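Local structure of pyridine synthase TbtD (Thermobispora bispora, 5WA4) at residues Arg52-Arg57 / Met115-Asp120; Arg226-Ala231 / Ala347-Ile352. The protein probably builds the central pyridine ring of the thiopeptide antibiotic thiomuracin by a formal [4+2] aza-cycloaddition, and binds a leader peptide fragment. All coordinates share one frame; numbering follows the deposited sequence.

Contact 1: Arg52-Arg57 / Met115-Asp120; sequences RGPHLR and MPWSPD
W117 carries its indole beside its own backbone N (chi1 -74°), and R52 starts the same way (chi1 -54°) before bending at chi2 and chi3. These torsions lay the indole flat on the backbone of R52 and G53 and send the guanidinium back toward P116 and S118. G53 CA sits over the centre of the six-membered ring of W117, 3.5 Å from the centroid and 10° off the normal, a CH-pi contact. The indole lies directly against G53, whose backbone conformation calls for glycine. P54 crosses W117 at about a right angle, with P54 CD 3.7 Å from W117 CZ3. W117 also meets H18 edge-to-face. S118 N donates to a lone pair of R52 O, N to O 3.3 Å, in a bent bond. R52 NH1 reaches P116 O weakly, after the cis M115-P116 peptide. S118 CB lies over one guanidinium face, offset toward the rim. Within R52-R57, H55 ND1 donates to G53 O, which lies close to the imidazole plane. S118 OG is hydrogen-bonded to D16 OD1 on strand 9-16. R52-P54 forms the turn between strands 44-49 and 55-62, and M115-D120 leads into edge strand 123-128.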
loop_
_atom_site.group_PDB
_atom_site.type_symbol
_atom_site.label_atom_id
_atom_site.label_comp_id
_atom_site.label_asym_id
_atom_site.label_seq_id
_atom_site.Cartn_x
_atom_site.Cartn_y
_atom_site.Cartn_z
ATOM N N ARG E 52 11.381 23.061 25.619
ATOM C CA ARG E 52 12.325 23.983 26.246
ATOM C C ARG E 52 12.490 23.698 27.735
ATOM O O ARG E 52 12.818 24.597 28.509
ATOM C CB ARG E 52 11.877 25.428 26.036
ATOM C CG ARG E 52 11.652 25.777 24.590
ATOM C CD ARG E 52 12.183 27.161 24.309
ATOM N NE ARG E 52 11.522 28.153 25.150
ATOM C CZ ARG E 52 12.035 29.347 25.418
ATOM N NH1 ARG E 52 13.234 29.673 24.915
ATOM N NH2 ARG E 52 11.365 30.199 26.200
ATOM N N GLY E 53 12.243 22.449 28.131
ATOM C CA GLY E 53 12.452 22.020 29.498
ATOM C C GLY E 53 11.157 21.787 30.243
ATOM O O GLY E 53 10.240 22.609 30.143
ATOM N N PRO E 54 11.105 20.694 31.034
ATOM C CA PRO E 54 9.930 20.250 31.787
ATOM C C PRO E 54 9.310 21.446 32.456
ATOM O O PRO E 54 10.024 22.123 33.192
ATOM C CB PRO E 54 10.508 19.284 32.832
ATOM C CG PRO E 54 11.810 18.891 32.303
ATOM C CD PRO E 54 12.332 20.066 31.549
ATOM N N HIS E 55 8.046 21.746 32.181
ATOM C CA HIS E 55 7.449 22.936 32.766
ATOM C C HIS E 55 5.978 22.800 32.927
ATOM O O HIS E 55 5.412 21.754 32.637
ATOM C CB HIS E 55 7.743 24.174 31.933
ATOM C CG HIS E 55 7.134 24.149 30.570
ATOM N ND1 HIS E 55 7.847 23.788 29.447
ATOM C CD2 HIS E 55 5.892 24.480 30.139
ATOM C CE1 HIS E 55 7.065 23.875 28.385
ATOM N NE2 HIS E 55 5.878 24.298 28.776
ATOM N N LEU E 56 5.371 23.867 33.431
ATOM C CA LEU E 56 3.937 23.922 33.614
ATOM C C LEU E 56 3.397 25.049 32.790
ATOM O O LEU E 56 4.028 26.100 32.675
ATOM C CB LEU E 56 3.546 24.116 35.081
ATOM C CG LEU E 56 3.573 22.854 35.934
ATOM C CD1 LEU E 56 2.698 22.994 37.185
ATOM C CD2 LEU E 56 3.150 21.659 35.076
ATOM N N ARG E 57 2.230 24.810 32.202
ATOM C CA ARG E 57 1.514 25.839 31.469
ATOM C C ARG E 57 0.292 26.192 32.285
ATOM O O ARG E 57 -0.546 25.317 32.549
ATOM C CB ARG E 57 1.147 25.352 30.061
ATOM C CG ARG E 57 1.988 25.981 28.976
ATOM C CD ARG E 57 2.955 25.020 28.313
ATOM N NE ARG E 57 2.402 24.333 27.149
ATOM C CZ ARG E 57 2.940 24.321 25.924
ATOM N NH1 ARG E 57 4.052 24.990 25.646
ATOM N NH2 ARG E 57 2.333 23.656 24.958
ATOM N N MET E 115 15.509 24.323 21.334
ATOM C CA MET E 115 16.751 24.825 21.953
ATOM C C MET E 115 16.850 26.332 21.732
ATOM O O MET E 115 16.413 26.819 20.689
ATOM C CB MET E 115 17.985 24.182 21.318
ATOM C CG MET E 115 18.323 22.794 21.778
ATOM S SD MET E 115 18.883 22.769 23.484
ATOM C CE MET E 115 17.641 21.670 24.146
ATOM N N PRO E 116 17.434 27.090 22.677
ATOM C CA PRO E 116 17.877 26.882 24.059
ATOM C C PRO E 116 16.719 26.824 25.049
ATOM O O PRO E 116 15.765 27.580 24.860
ATOM C CB PRO E 116 18.719 28.132 24.339
ATOM C CG PRO E 116 19.131 28.629 23.005
ATOM C CD PRO E 116 17.955 28.360 22.144
ATOM N N TRP E 117 16.807 25.993 26.087
ATOM C CA TRP E 117 15.765 25.953 27.120
ATOM C C TRP E 117 15.519 27.321 27.758
ATOM O O TRP E 117 16.400 28.183 27.812
ATOM C CB TRP E 117 16.108 24.936 28.221
ATOM C CG TRP E 117 15.925 23.496 27.795
ATOM C CD1 TRP E 117 15.782 23.042 26.518
ATOM C CD2 TRP E 117 15.859 22.334 28.640
ATOM N NE1 TRP E 117 15.632 21.675 26.515
ATOM C CE2 TRP E 117 15.671 21.217 27.802
ATOM C CE3 TRP E 117 15.922 22.132 30.026
ATOM C CZ2 TRP E 117 15.564 19.916 28.296
ATOM C CZ3 TRP E 117 15.810 20.829 30.523
ATOM C CH2 TRP E 117 15.629 19.745 29.661
ATOM N N SER E 118 14.286 27.519 28.199
ATOM C CA SER E 118 13.930 28.616 29.085
ATOM C C SER E 118 14.701 28.433 30.393
ATOM O O SER E 118 14.994 27.297 30.786
ATOM C CB SER E 118 12.416 28.624 29.323
ATOM O OG SER E 118 12.054 29.298 30.509
ATOM N N PRO E 119 15.049 29.545 31.062
ATOM C CA PRO E 119 15.735 29.532 32.357
ATOM C C PRO E 119 14.970 28.757 33.413
ATOM O O PRO E 119 13.754 28.914 33.500
ATOM C CB PRO E 119 15.807 31.008 32.718
ATOM C CG PRO E 119 15.830 31.702 31.395
ATOM C CD PRO E 119 14.903 30.911 30.534
ATOM N N ASP E 120 15.664 27.936 34.201
ATOM C CA ASP E 120 14.989 27.086 35.176
ATOM C C ASP E 120 14.480 27.960 36.313
ATOM O O ASP E 120 15.009 29.042 36.561
ATOM C CB ASP E 120 15.930 25.988 35.678
ATOM C CG ASP E 120 15.206 24.872 36.433
ATOM O OD1 ASP E 120 13.961 24.764 36.352
ATOM O OD2 ASP E 120 15.902 24.068 37.093
#

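Contact 2: Arg226-Ala231 / Ala347-Ile352; sequences RLIAVA and ADVYGI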
loop_
_atom_site.group_PDB
_atom_site.type_symbol
_atom_site.label_atom_id
_atom_site.label_comp_id
_atom_site.label_asym_id
_atom_site.label_seq_id
_atom_site.Cartn_x
_atom_site.Cartn_y
_atom_site.Cartn_z
ATOM N N ARG E 226 -10.806 -5.908 42.485
ATOM C CA ARG E 226 -10.857 -4.448 42.461
ATOM C C ARG E 226 -11.681 -3.921 41.261
ATOM O O ARG E 226 -12.318 -2.874 41.350
ATOM C CB ARG E 226 -9.465 -3.846 42.430
ATOM C CG ARG E 226 -9.503 -2.400 42.808
ATOM C CD ARG E 226 -8.189 -1.721 42.634
ATOM N NE ARG E 226 -8.295 -0.335 43.080
ATOM C CZ ARG E 226 -8.244 0.044 44.354
ATOM N NH1 ARG E 226 -8.110 -0.872 45.298
ATOM N NH2 ARG E 226 -8.325 1.331 44.686
ATOM N N LEU E 227 -11.681 -4.656 40.153
ATOM C CA LEU E 227 -12.435 -4.240 38.984
ATOM C C LEU E 227 -13.940 -4.408 39.235
ATOM O O LEU E 227 -14.727 -3.522 38.921
ATOM C CB LEU E 227 -11.987 -5.020 37.744
ATOM C CG LEU E 227 -12.797 -4.850 36.454
ATOM C CD1 LEU E 227 -11.849 -4.776 35.286
ATOM C CD2 LEU E 227 -13.771 -5.989 36.243
ATOM N N ILE E 228 -14.328 -5.538 39.815
ATOM C CA ILE E 228 -15.682 -5.711 40.343
ATOM C C ILE E 228 -16.070 -4.578 41.312
ATOM O O ILE E 228 -17.202 -4.100 41.303
ATOM C CB ILE E 228 -15.831 -7.058 41.071
ATOM C CG1 ILE E 228 -15.591 -8.212 40.101
ATOM C CG2 ILE E 228 -17.216 -7.189 41.665
ATOM C CD1 ILE E 228 -15.742 -9.570 40.729
ATOM N N ALA E 229 -15.123 -4.140 42.134
ATOM C CA ALA E 229 -15.397 -3.095 43.112
ATOM C C ALA E 229 -15.432 -1.681 42.495
ATOM O O ALA E 229 -16.204 -0.826 42.950
ATOM C CB ALA E 229 -14.371 -3.163 44.245
ATOM N N VAL E 230 -14.594 -1.429 41.487
ATOM C CA VAL E 230 -14.566 -0.120 40.825
ATOM C C VAL E 230 -15.810 0.062 39.969
ATOM O O VAL E 230 -16.410 1.148 39.928
ATOM C CB VAL E 230 -13.312 0.061 39.944
ATOM C CG1 VAL E 230 -13.546 1.079 38.851
ATOM C CG2 VAL E 230 -12.157 0.488 40.802
ATOM N N ALA E 231 -16.202 -1.013 39.298
ATOM C CA ALA E 231 -17.408 -0.978 38.506
ATOM C C ALA E 231 -18.607 -0.680 39.413
ATOM O O ALA E 231 -19.472 0.106 39.040
ATOM C CB ALA E 231 -17.591 -2.283 37.750
ATOM N N ALA E 347 -11.879 -9.306 31.146
ATOM C CA ALA E 347 -12.090 -10.547 30.409
ATOM C C ALA E 347 -12.388 -11.698 31.371
ATOM O O ALA E 347 -13.179 -12.605 31.062
ATOM C CB ALA E 347 -10.871 -10.871 29.541
ATOM N N ASP E 348 -11.770 -11.652 32.547
ATOM C CA ASP E 348 -12.000 -12.707 33.518
ATOM C C ASP E 348 -13.388 -12.588 34.105
ATOM O O ASP E 348 -14.193 -13.511 33.992
ATOM C CB ASP E 348 -10.947 -12.669 34.619
ATOM C CG ASP E 348 -9.849 -13.683 34.389
ATOM O OD1 ASP E 348 -10.173 -14.778 33.867
ATOM O OD2 ASP E 348 -8.669 -13.374 34.696
ATOM N N VAL E 349 -13.665 -11.429 34.697
ATOM C CA VAL E 349 -14.899 -11.203 35.438
ATOM C C VAL E 349 -16.135 -11.420 34.597
ATOM O O VAL E 349 -17.080 -12.049 35.056
ATOM C CB VAL E 349 -14.968 -9.790 36.013
ATOM C CG1 VAL E 349 -16.284 -9.602 36.750
ATOM C CG2 VAL E 349 -13.767 -9.531 36.927
ATOM N N TYR E 350 -16.108 -10.919 33.363
ATOM C CA TYR E 350 -17.285 -10.927 32.493
ATOM C C TYR E 350 -17.307 -12.131 31.547
ATOM O O TYR E 350 -18.271 -12.342 30.807
ATOM C CB TYR E 350 -17.380 -9.602 31.717
ATOM C CG TYR E 350 -17.616 -8.445 32.668
ATOM C CD1 TYR E 350 -18.851 -8.265 33.277
ATOM C CD2 TYR E 350 -16.592 -7.566 33.004
ATOM C CE1 TYR E 350 -19.068 -7.230 34.178
ATOM C CE2 TYR E 350 -16.800 -6.519 33.902
ATOM C CZ TYR E 350 -18.043 -6.356 34.484
ATOM O OH TYR E 350 -18.253 -5.322 35.383
ATOM N N GLY E 351 -16.257 -12.941 31.607
ATOM C CA GLY E 351 -16.232 -14.191 30.873
ATOM C C GLY E 351 -16.814 -15.321 31.702
ATOM O O GLY E 351 -17.486 -16.197 31.160
ATOM N N ILE E 352 -16.575 -15.289 33.016
ATOM C CA ILE E 352 -16.980 -16.377 33.923
ATOM C C ILE E 352 -18.509 -16.409 34.149
ATOM O O ILE E 352 -19.098 -17.482 34.324
ATOM C CB ILE E 352 -16.211 -16.280 35.276
ATOM C CG1 ILE E 352 -14.761 -16.747 35.096
ATOM C CG2 ILE E 352 -16.855 -17.134 36.343
ATOM C CD1 ILE E 352 -13.881 -16.549 36.321
#
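Helices 226-231 and 347-352 cross nearly at a right angle (81°), with axes 10.5 Å apart at closest approach and the CA atoms of I228 and V349 7.4 Å apart. V349 points toward helix 226-231, and L227 and A231 point back toward helix 347-352. V349 CG1 is anti to the backbone N (chi1 179°), and CG2 lies beside that N. V349 CG2 touches L227 CD2 at 3.6 Å and also lies near I228. V349 CG1 meets I228 CG1 at 3.7 Å. L227 has CG anti to its backbone N (chi1 172°), and its side chain slides past V349 in the opposite direction. The same CD2 of L227 also reaches Y350 CE2 at 3.9 Å, coming obliquely to the ring. The interface is apolar and modest in area. It is a helix crossing in the largely helical part of this lantibiotic dehydratase C-terminal family protein, where helix 220-235 meets the last turns of helix 332-352. Y350 reaches along the junction, and its OH stops 3.9 Å from A231 CB. V349 CG1 stands over the centre of the Y350 ring, backing one face. Helix 184-201 adds L184 against both Y350 and A231. D348 is buried where two subunits meet; OD2 is hydrogen-bonded to Y216 OH of its own chain, and OD1 forms a salt bridge with R220 of the second subunit. R226 pairs with D170 and packs on an apolar side chain of the bound peptide.

From the N terminus, the chain lays down strand 9-16 and helix 22-35, then the hairpin of strands 44-49 and 55-62. Contact 1 closes when the chain, after helices 64-85 and 98-107, returns to the hairpin turn just before strand 123-128. It ties that turn to the approach to the other edge of the antiparallel sheet. After strand 123-128 the chain is helical, with no further strand. Contact 2 opens on helix 220-235 and closes on helix 332-352, across a span that includes the unmodelled residues 273-305. The two loops run in series and neither nest nor cross. The centres of contact 1 and contact 2 are about 43 Å apart, on opposite sides of the chain's centre.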